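PDB 2J0W: lysine-sensitive aspartokinase 3 from Escherichia coli, which catalyses the ATP-dependent phosphorylation of L-aspartate to 4-phospho-L-aspartate, the first step from aspartate toward lysine, and is feedback-inhibited by lysine. Local coordinates for residues I4-F9 with L212-V217; T312-N317 with E346-L351; H335-D340 with Q368-E373. All blocks are in the same frame, centred on the assembly; numbering follows the deposited sequence.

Contacts 1 and 2 both join strands, whereas contact 3 sets a loop against a helix. Contact 1 lies in the amino acid kinase region and joins two parallel strands; the strands of contact 2 are antiparallel. Contacts 2 and 3 lie about 46 and 37 Å away, centre to centre, on the other side of the chain's centre and in the ACT region. Contacts 1 and 2 are partly buried and rest on backbone hydrogen bonds backed by apolar side chains; contact 3, nearer the surface, rests on a leucine packed against a histidine ring and an isoleucine, with one weak polar bond. Contacts 2 and 3 alternate along the chain, meet where Leu351 CD2 lies 4.1 Å from Val339 CG2, and both touch the second subunit.

Contact 1: residues I4-F9 with L212-V217; sequences IVVSKF and LHASRV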
loop_
_atom_site.group_PDB
_atom_site.type_symbol
_atom_site.label_atom_id
_atom_site.label_comp_id
_atom_site.label_asym_id
_atom_site.label_seq_id
_atom_site.Cartn_x
_atom_site.Cartn_y
_atom_site.Cartn_z
ATOM N N ILE A 4 -10.725 12.509 38.942
ATOM C CA ILE A 4 -12.106 12.775 38.580
ATOM C C ILE A 4 -12.472 11.836 37.451
ATOM O O ILE A 4 -11.763 11.747 36.454
ATOM C CB ILE A 4 -12.290 14.236 38.091
ATOM C CG1 ILE A 4 -11.910 15.221 39.206
ATOM C CG2 ILE A 4 -13.724 14.451 37.645
ATOM C CD1 ILE A 4 -11.800 16.670 38.750
ATOM N N VAL A 5 -13.565 11.111 37.614
ATOM C CA VAL A 5 -13.994 10.212 36.566
ATOM C C VAL A 5 -15.001 10.961 35.717
ATOM O O VAL A 5 -15.838 11.700 36.242
ATOM C CB VAL A 5 -14.639 8.938 37.136
ATOM C CG1 VAL A 5 -15.428 8.208 36.053
ATOM C CG2 VAL A 5 -13.559 8.029 37.683
ATOM N N VAL A 6 -14.882 10.782 34.406
ATOM C CA VAL A 6 -15.765 11.394 33.419
ATOM C C VAL A 6 -16.660 10.287 32.842
ATOM O O VAL A 6 -16.160 9.259 32.373
ATOM C CB VAL A 6 -14.932 12.042 32.292
ATOM C CG1 VAL A 6 -15.841 12.589 31.213
ATOM C CG2 VAL A 6 -14.065 13.153 32.870
ATOM N N SER A 7 -17.977 10.490 32.894
ATOM C CA SER A 7 -18.947 9.502 32.391
ATOM C C SER A 7 -19.689 9.962 31.128
ATOM O O SER A 7 -20.098 11.122 31.026
ATOM C CB SER A 7 -19.982 9.176 33.479
ATOM O OG SER A 7 -19.396 8.457 34.552
ATOM N N LYS A 8 -19.881 9.053 30.176
ATOM C CA LYS A 8 -20.571 9.410 28.943
ATOM C C LYS A 8 -21.782 8.534 28.674
ATOM O O LYS A 8 -21.727 7.310 28.806
ATOM C CB LYS A 8 -19.604 9.346 27.758
ATOM C CG LYS A 8 -20.197 9.774 26.415
ATOM C CD LYS A 8 -20.901 8.629 25.695
ATOM C CE LYS A 8 -21.228 9.030 24.258
ATOM N NZ LYS A 8 -21.687 7.896 23.394
ATOM N N PHE A 9 -22.879 9.178 28.290
ATOM C CA PHE A 9 -24.124 8.479 28.008
ATOM C C PHE A 9 -24.610 8.777 26.603
ATOM O O PHE A 9 -24.697 9.943 26.194
ATOM C CB PHE A 9 -25.170 8.891 29.032
ATOM C CG PHE A 9 -24.789 8.554 30.443
ATOM C CD1 PHE A 9 -25.068 7.294 30.971
ATOM C CD2 PHE A 9 -24.152 9.498 31.248
ATOM C CE1 PHE A 9 -24.724 6.978 32.279
ATOM C CE2 PHE A 9 -23.801 9.196 32.557
ATOM C CZ PHE A 9 -24.090 7.929 33.075
ATOM N N LEU A 212 -8.715 17.702 31.739
ATOM C CA LEU A 212 -8.899 17.872 33.172
ATOM C C LEU A 212 -8.083 16.905 34.030
ATOM O O LEU A 212 -8.241 16.860 35.245
ATOM C CB LEU A 212 -10.378 17.743 33.524
ATOM C CG LEU A 212 -11.360 18.815 33.024
ATOM C CD1 LEU A 212 -12.791 18.411 33.410
ATOM C CD2 LEU A 212 -11.015 20.172 33.616
ATOM N N HIS A 213 -7.212 16.127 33.397
ATOM C CA HIS A 213 -6.385 15.156 34.125
ATOM C C HIS A 213 -7.267 14.236 34.960
ATOM O O HIS A 213 -7.159 14.187 36.181
ATOM C CB HIS A 213 -5.414 15.879 35.050
ATOM C CG HIS A 213 -4.795 17.104 34.428
ATOM N ND1 HIS A 213 -4.032 17.060 33.286
ATOM C CD2 HIS A 213 -4.862 18.407 34.790
ATOM C CE1 HIS A 213 -3.650 18.290 32.960
ATOM N NE2 HIS A 213 -4.141 19.121 33.856
ATOM N N ALA A 214 -8.139 13.500 34.288
ATOM C CA ALA A 214 -9.046 12.579 34.961
ATOM C C ALA A 214 -8.385 11.224 35.161
ATOM O O ALA A 214 -7.477 10.838 34.418
ATOM C CB ALA A 214 -10.310 12.402 34.132
ATOM N N SER A 215 -8.858 10.505 36.169
ATOM C CA SER A 215 -8.346 9.188 36.474
ATOM C C SER A 215 -9.006 8.187 35.552
ATOM O O SER A 215 -8.516 7.068 35.385
ATOM C CB SER A 215 -8.660 8.801 37.921
ATOM O OG SER A 215 -9.306 9.847 38.618
ATOM N N ARG A 216 -10.132 8.564 34.956
ATOM C CA ARG A 216 -10.835 7.635 34.072
ATOM C C ARG A 216 -12.045 8.188 33.321
ATOM O O ARG A 216 -12.607 9.228 33.666
ATOM C CB ARG A 216 -11.298 6.420 34.868
ATOM C CG ARG A 216 -12.049 5.375 34.050
ATOM C CD ARG A 216 -12.626 4.297 34.944
ATOM N NE ARG A 216 -13.190 4.894 36.147
ATOM C CZ ARG A 216 -13.929 4.239 37.030
ATOM N NH1 ARG A 216 -14.198 2.952 36.845
ATOM N NH2 ARG A 216 -14.395 4.878 38.096
ATOM N N VAL A 217 -12.451 7.446 32.298
ATOM C CA VAL A 217 -13.588 7.781 31.464
ATOM C C VAL A 217 -14.505 6.581 31.404
ATOM O O VAL A 217 -14.042 5.455 31.189
ATOM C CB VAL A 217 -13.116 8.075 30.046
ATOM C CG1 VAL A 217 -14.311 8.166 29.110
ATOM C CG2 VAL A 217 -12.295 9.338 30.026
#
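The carbonyl oxygen of Arg216 is approached by two groups of the facing strand: Val6 N donates a nearly straight hydrogen bond to Arg216 O at 2.9 Å (171° at the hydrogen), and Val5 CA adds a CA-H...O contact to the same oxygen at 3.4 Å. One step on, Val217 CA makes a like contact to Val6 O at 3.1 Å. This is parallel pairing, Val5 beside Arg216 and Val6 beside Val217, with the two pairs on different faces. On the Val5 face, the arginine chain bends at chi3 (42°), which places NE 3.5 Å from Val5 CG2. That methyl lies at the guanidinium edge, in its plane, with Arg216 NH2 at 3.3 Å; weak, long ion pairs link the guanidinium to Asp30 and Asp218. On the other face, Val6 CG2 packs on Ala214 CB at 4.0 Å. A Schellman motif, with His213 as its C-prime residue, ends helix 200-211 and turns the chain into strand 216-221, and Ala209 of that helix packs on Ala214 and Val217. Strand 5-9 thus runs between strands 33-38 and 216-221, carrying the ADP-binding Lys8, which is salt-bridged to Asp202 of helix 200-211.

Contact 2: residues T312-N317 with E346-L351; sequences TLHSLN and EVSVAL
Leu313 and Val349 form a hydrogen-bonded antiparallel pair where the end of strand 299-313 meets the start of strand 348-353, inside the ACT domain; the touching parts run 155° apart. Leu313 N bonds to Val349 O at 2.7 Å, and Val349 N returns the bond to Leu313 O at 2.7 Å. Leu313 O also receives a CA-H...O contact from Ser348 CA at 3.1 Å. On the face of Leu313 and Val349 the side chains pack as well. Val349 CG1 occupies the crowded position between its backbone N and carbonyl carbon (chi1 42°) and lies 3.6 Å from Leu313 CB. Farther out, the Leu313 and Leu351 chains cross obliquely, their CD1 atoms 4.2 Å apart.

The topology is the beta-alpha-beta-beta-alpha-beta of an ACT domain: strand 348-353 lies between strands 299-313 and 341-345, and strand 380-384 pairs with the other edge of 299-313. Leu313 packs on Val328 of helix 321-328 and Val349 on Ile342 of strand 341-345. Thr312 and Ala350, the next pair and not hydrogen-bonded, use the other face, where Thr312 OG1 stands 3.7 Å from Ala350 CB.

Past the paired residues polar side chains take a larger part. Ser348 CB lies oblique to the His314 ring, 3.5 Å from its ND1, while His314 NE2 makes a weak hydrogen bond to Glu381; His314 and Ser348 both pack on Ala422 of the second subunit. Ser315 OG rests 3.6 Å from Val347 CB. Ser315 and Val347 both touch Phe324, and Val347 also touches Ser321; Phe324 and Ser321 belong to the inhibitory lysine site, which the dimer partners share and to which the adjoining Glu346 also belongs.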
loop_
_atom_site.group_PDB
_atom_site.type_symbol
_atom_site.label_atom_id
_atom_site.label_comp_id
_atom_site.label_asym_id
_atom_site.label_seq_id
_atom_site.Cartn_x
_atom_site.Cartn_y
_atom_site.Cartn_z
ATOM N N THR A 312 -8.787 3.190 -7.224
ATOM C CA THR A 312 -7.572 2.642 -7.828
ATOM C C THR A 312 -6.952 3.623 -8.833
ATOM O O THR A 312 -7.618 4.094 -9.756
ATOM C CB THR A 312 -7.882 1.308 -8.545
ATOM O OG1 THR A 312 -8.388 0.359 -7.598
ATOM C CG2 THR A 312 -6.636 0.748 -9.195
ATOM N N LEU A 313 -5.675 3.936 -8.644
ATOM C CA LEU A 313 -4.992 4.854 -9.546
ATOM C C LEU A 313 -3.864 4.219 -10.348
ATOM O O LEU A 313 -2.898 3.685 -9.801
ATOM C CB LEU A 313 -4.443 6.049 -8.776
ATOM C CG LEU A 313 -5.506 6.991 -8.220
ATOM C CD1 LEU A 313 -4.839 8.185 -7.545
ATOM C CD2 LEU A 313 -6.414 7.445 -9.360
ATOM N N HIS A 314 -4.018 4.276 -11.662
ATOM C CA HIS A 314 -3.026 3.758 -12.590
ATOM C C HIS A 314 -2.443 5.034 -13.191
ATOM O O HIS A 314 -3.113 6.062 -13.198
ATOM C CB HIS A 314 -3.718 2.908 -13.651
ATOM C CG HIS A 314 -4.462 1.735 -13.090
ATOM N ND1 HIS A 314 -3.829 0.591 -12.658
ATOM C CD2 HIS A 314 -5.784 1.537 -12.881
ATOM C CE1 HIS A 314 -4.731 -0.265 -12.206
ATOM N NE2 HIS A 314 -5.923 0.286 -12.329
ATOM N N SER A 315 -1.216 4.992 -13.689
ATOM C CA SER A 315 -0.624 6.209 -14.227
ATOM C C SER A 315 -0.753 6.396 -15.728
ATOM O O SER A 315 -0.678 5.435 -16.497
ATOM C CB SER A 315 0.854 6.283 -13.863
ATOM O OG SER A 315 1.570 5.245 -14.480
ATOM N N LEU A 316 -0.953 7.644 -16.150
ATOM C CA LEU A 316 -1.034 7.934 -17.573
ATOM C C LEU A 316 0.410 8.071 -18.044
ATOM O O LEU A 316 0.719 8.760 -19.020
ATOM C CB LEU A 316 -1.864 9.200 -17.843
ATOM C CG LEU A 316 -3.390 8.976 -17.798
ATOM C CD1 LEU A 316 -4.115 10.261 -18.170
ATOM C CD2 LEU A 316 -3.790 7.853 -18.758
ATOM N N ASN A 317 1.278 7.402 -17.283
ATOM C CA ASN A 317 2.713 7.293 -17.542
ATOM C C ASN A 317 3.471 8.566 -17.929
ATOM O O ASN A 317 4.138 8.596 -18.961
ATOM C CB ASN A 317 2.893 6.189 -18.609
ATOM C CG ASN A 317 4.341 5.866 -18.908
ATOM O OD1 ASN A 317 4.920 6.381 -19.865
ATOM N ND2 ASN A 317 4.934 5.001 -18.095
ATOM N N GLU A 346 3.607 -1.477 -8.473
ATOM C CA GLU A 346 4.369 -0.653 -9.402
ATOM C C GLU A 346 3.762 0.725 -9.376
ATOM O O GLU A 346 3.798 1.391 -8.349
ATOM C CB GLU A 346 4.313 -1.200 -10.819
ATOM C CG GLU A 346 5.016 -2.526 -10.975
ATOM C CD GLU A 346 5.116 -2.960 -12.416
ATOM O OE1 GLU A 346 5.874 -2.319 -13.180
ATOM O OE2 GLU A 346 4.425 -3.938 -12.778
ATOM N N VAL A 347 3.184 1.147 -10.492
ATOM C CA VAL A 347 2.590 2.471 -10.555
ATOM C C VAL A 347 1.070 2.458 -10.441
ATOM O O VAL A 347 0.394 3.413 -10.837
ATOM C CB VAL A 347 3.002 3.190 -11.859
ATOM C CG1 VAL A 347 4.406 3.755 -11.716
ATOM C CG2 VAL A 347 2.947 2.207 -13.029
ATOM N N SER A 348 0.529 1.373 -9.902
ATOM C CA SER A 348 -0.916 1.252 -9.726
ATOM C C SER A 348 -1.146 1.298 -8.226
ATOM O O SER A 348 -0.635 0.453 -7.496
ATOM C CB SER A 348 -1.391 -0.082 -10.288
ATOM O OG SER A 348 -0.700 -0.373 -11.495
ATOM N N VAL A 349 -1.887 2.290 -7.756
ATOM C CA VAL A 349 -2.139 2.404 -6.324
ATOM C C VAL A 349 -3.635 2.378 -5.990
ATOM O O VAL A 349 -4.380 3.267 -6.390
ATOM C CB VAL A 349 -1.487 3.683 -5.779
ATOM C CG1 VAL A 349 -1.710 4.824 -6.756
ATOM C CG2 VAL A 349 -2.050 4.018 -4.410
ATOM N N ALA A 350 -4.063 1.343 -5.263
ATOM C CA ALA A 350 -5.472 1.180 -4.882
ATOM C C ALA A 350 -5.739 1.772 -3.510
ATOM O O ALA A 350 -5.208 1.306 -2.496
ATOM C CB ALA A 350 -5.870 -0.305 -4.905
ATOM N N LEU A 351 -6.578 2.803 -3.493
ATOM C CA LEU A 351 -6.925 3.505 -2.264
ATOM C C LEU A 351 -8.261 3.052 -1.658
ATOM O O LEU A 351 -9.276 2.991 -2.359
ATOM C CB LEU A 351 -6.963 5.006 -2.556
ATOM C CG LEU A 351 -5.653 5.622 -3.051
ATOM C CD1 LEU A 351 -5.926 6.966 -3.680
ATOM C CD2 LEU A 351 -4.690 5.768 -1.891
#

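Contact 3: residues H335-D340 with Q368-E373; sequences HNISVD and QSLLME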
loop_
_atom_site.group_PDB
_atom_site.type_symbol
_atom_site.label_atom_id
_atom_site.label_comp_id
_atom_site.label_asym_id
_atom_site.label_seq_id
_atom_site.Cartn_x
_atom_site.Cartn_y
_atom_site.Cartn_z
ATOM N N HIS A 335 -6.666 18.450 -0.821
ATOM C CA HIS A 335 -8.073 18.107 -0.647
ATOM C C HIS A 335 -8.268 17.430 0.703
ATOM O O HIS A 335 -9.386 17.100 1.090
ATOM C CB HIS A 335 -8.536 17.145 -1.748
ATOM C CG HIS A 335 -8.467 17.711 -3.132
ATOM N ND1 HIS A 335 -7.278 18.029 -3.752
ATOM C CD2 HIS A 335 -9.443 17.967 -4.038
ATOM C CE1 HIS A 335 -7.524 18.453 -4.980
ATOM N NE2 HIS A 335 -8.829 18.424 -5.179
ATOM N N ASN A 336 -7.165 17.237 1.414
ATOM C CA ASN A 336 -7.166 16.568 2.709
ATOM C C ASN A 336 -8.097 15.362 2.822
ATOM O O ASN A 336 -9.051 15.330 3.614
ATOM C CB ASN A 336 -7.407 17.565 3.841
ATOM C CG ASN A 336 -6.110 17.964 4.530
ATOM O OD1 ASN A 336 -6.107 18.751 5.476
ATOM N ND2 ASN A 336 -4.999 17.412 4.053
ATOM N N ILE A 337 -7.769 14.373 1.990
ATOM C CA ILE A 337 -8.443 13.089 1.904
ATOM C C ILE A 337 -7.523 12.106 2.626
ATOM O O ILE A 337 -6.435 11.811 2.144
ATOM C CB ILE A 337 -8.567 12.653 0.445
ATOM C CG1 ILE A 337 -9.524 13.592 -0.280
ATOM C CG2 ILE A 337 -9.021 11.208 0.360
ATOM C CD1 ILE A 337 -9.722 13.249 -1.735
ATOM N N SER A 338 -7.942 11.617 3.783
ATOM C CA SER A 338 -7.124 10.687 4.543
ATOM C C SER A 338 -7.505 9.242 4.221
ATOM O O SER A 338 -8.691 8.904 4.155
ATOM C CB SER A 338 -7.295 10.968 6.039
ATOM O OG SER A 338 -6.488 10.118 6.841
ATOM N N VAL A 339 -6.493 8.398 4.018
ATOM C CA VAL A 339 -6.686 6.979 3.699
ATOM C C VAL A 339 -6.004 6.085 4.729
ATOM O O VAL A 339 -4.798 6.214 4.977
ATOM C CB VAL A 339 -6.104 6.634 2.313
ATOM C CG1 VAL A 339 -6.303 5.155 2.015
ATOM C CG2 VAL A 339 -6.770 7.490 1.256
ATOM N N ASP A 340 -6.780 5.179 5.321
ATOM C CA ASP A 340 -6.269 4.246 6.321
ATOM C C ASP A 340 -5.613 3.052 5.643
ATOM O O ASP A 340 -4.682 2.464 6.183
ATOM C CB ASP A 340 -7.399 3.682 7.199
ATOM C CG ASP A 340 -8.205 4.751 7.909
ATOM O OD1 ASP A 340 -7.624 5.568 8.656
ATOM O OD2 ASP A 340 -9.440 4.750 7.733
ATOM N N GLN A 368 -15.121 16.907 -8.123
ATOM C CA GLN A 368 -14.716 16.973 -9.527
ATOM C C GLN A 368 -13.441 17.768 -9.765
ATOM O O GLN A 368 -12.785 17.595 -10.788
ATOM C CB GLN A 368 -15.857 17.555 -10.365
ATOM C CG GLN A 368 -17.134 16.689 -10.344
ATOM C CD GLN A 368 -17.120 15.592 -11.391
ATOM O OE1 GLN A 368 -17.211 15.874 -12.588
ATOM N NE2 GLN A 368 -17.009 14.321 -10.949
ATOM N N SER A 369 -13.106 18.660 -8.837
ATOM C CA SER A 369 -11.886 19.454 -8.974
ATOM C C SER A 369 -10.752 18.449 -8.836
ATOM O O SER A 369 -9.827 18.385 -9.653
ATOM C CB SER A 369 -11.789 20.506 -7.857
ATOM O OG SER A 369 -11.559 19.906 -6.589
ATOM N N LEU A 370 -10.855 17.658 -7.777
ATOM C CA LEU A 370 -9.888 16.622 -7.484
ATOM C C LEU A 370 -9.731 15.700 -8.676
ATOM O O LEU A 370 -8.649 15.572 -9.249
ATOM C CB LEU A 370 -10.369 15.787 -6.303
ATOM C CG LEU A 370 -9.546 14.544 -6.002
ATOM C CD1 LEU A 370 -8.148 14.950 -5.570
ATOM C CD2 LEU A 370 -10.226 13.752 -4.908
ATOM N N LEU A 371 -10.822 15.044 -9.047
ATOM C CA LEU A 371 -10.768 14.114 -10.158
ATOM C C LEU A 371 -10.045 14.663 -11.363
ATOM O O LEU A 371 -8.964 14.169 -11.683
ATOM C CB LEU A 371 -12.164 13.663 -10.567
ATOM C CG LEU A 371 -12.766 12.732 -9.518
ATOM C CD1 LEU A 371 -14.201 12.386 -9.877
ATOM C CD2 LEU A 371 -11.910 11.480 -9.407
ATOM N N MET A 372 -10.596 15.673 -12.036
ATOM C CA MET A 372 -9.903 16.157 -13.214
ATOM C C MET A 372 -8.447 16.463 -12.906
ATOM O O MET A 372 -7.613 16.366 -13.804
ATOM C CB MET A 372 -10.594 17.390 -13.825
ATOM C CG MET A 372 -10.354 18.718 -13.140
ATOM S SD MET A 372 -11.374 19.978 -13.936
ATOM C CE MET A 372 -12.989 19.743 -13.081
ATOM N N GLU A 373 -8.103 16.809 -11.663
ATOM C CA GLU A 373 -6.686 17.067 -11.415
ATOM C C GLU A 373 -5.944 15.727 -11.440
ATOM O O GLU A 373 -4.825 15.631 -11.961
ATOM C CB GLU A 373 -6.423 17.765 -10.070
ATOM C CG GLU A 373 -4.986 17.482 -9.613
ATOM C CD GLU A 373 -4.473 18.335 -8.478
ATOM O OE1 GLU A 373 -5.256 19.038 -7.822
ATOM O OE2 GLU A 373 -3.244 18.271 -8.252
#
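Leu370 and His335 make the tight part of this contact between the loop before strand 341-345 and helix 368-377. The leucine methyl CD1 stands over the centre of the imidazole in a CH-pi contact, 3.5 Å from the centroid and 4° off the ring normal. Leu370 CG, from which both methyls branch, lies anti to its backbone N (chi1 172°). Leu370 CB comes within 3.3 Å of His335 CD2. The other branch, CD2, meets Ile337 CD1 tip to tip at 3.3 Å, so the two methyls of Leu370 each touch a different residue of the loop.

The side toward solvent is looser. His335 NE2 and OG of the exposed Ser369 share a weak hydrogen bond of 3.4 Å, while the firmer hydrogen bond of Ser369 OG goes to Thr367. Glu373 OE1 sits at the ring edge, in plane, 3.7 Å from His335 CE1. His335 ND1 forms a hydrogen bond with Ile331 O, which helps fix the ring's rotation. An alanine at His335 would probably leave Leu370 CD1 without its aromatic face and Ile331 O without this partner. With Glu373 OE1 4.5 Å from His335 NE2, the carboxylate would tend to favour a protonated imidazole. The contact seems to depend mainly on the leucine's packing against the ring and Ile337.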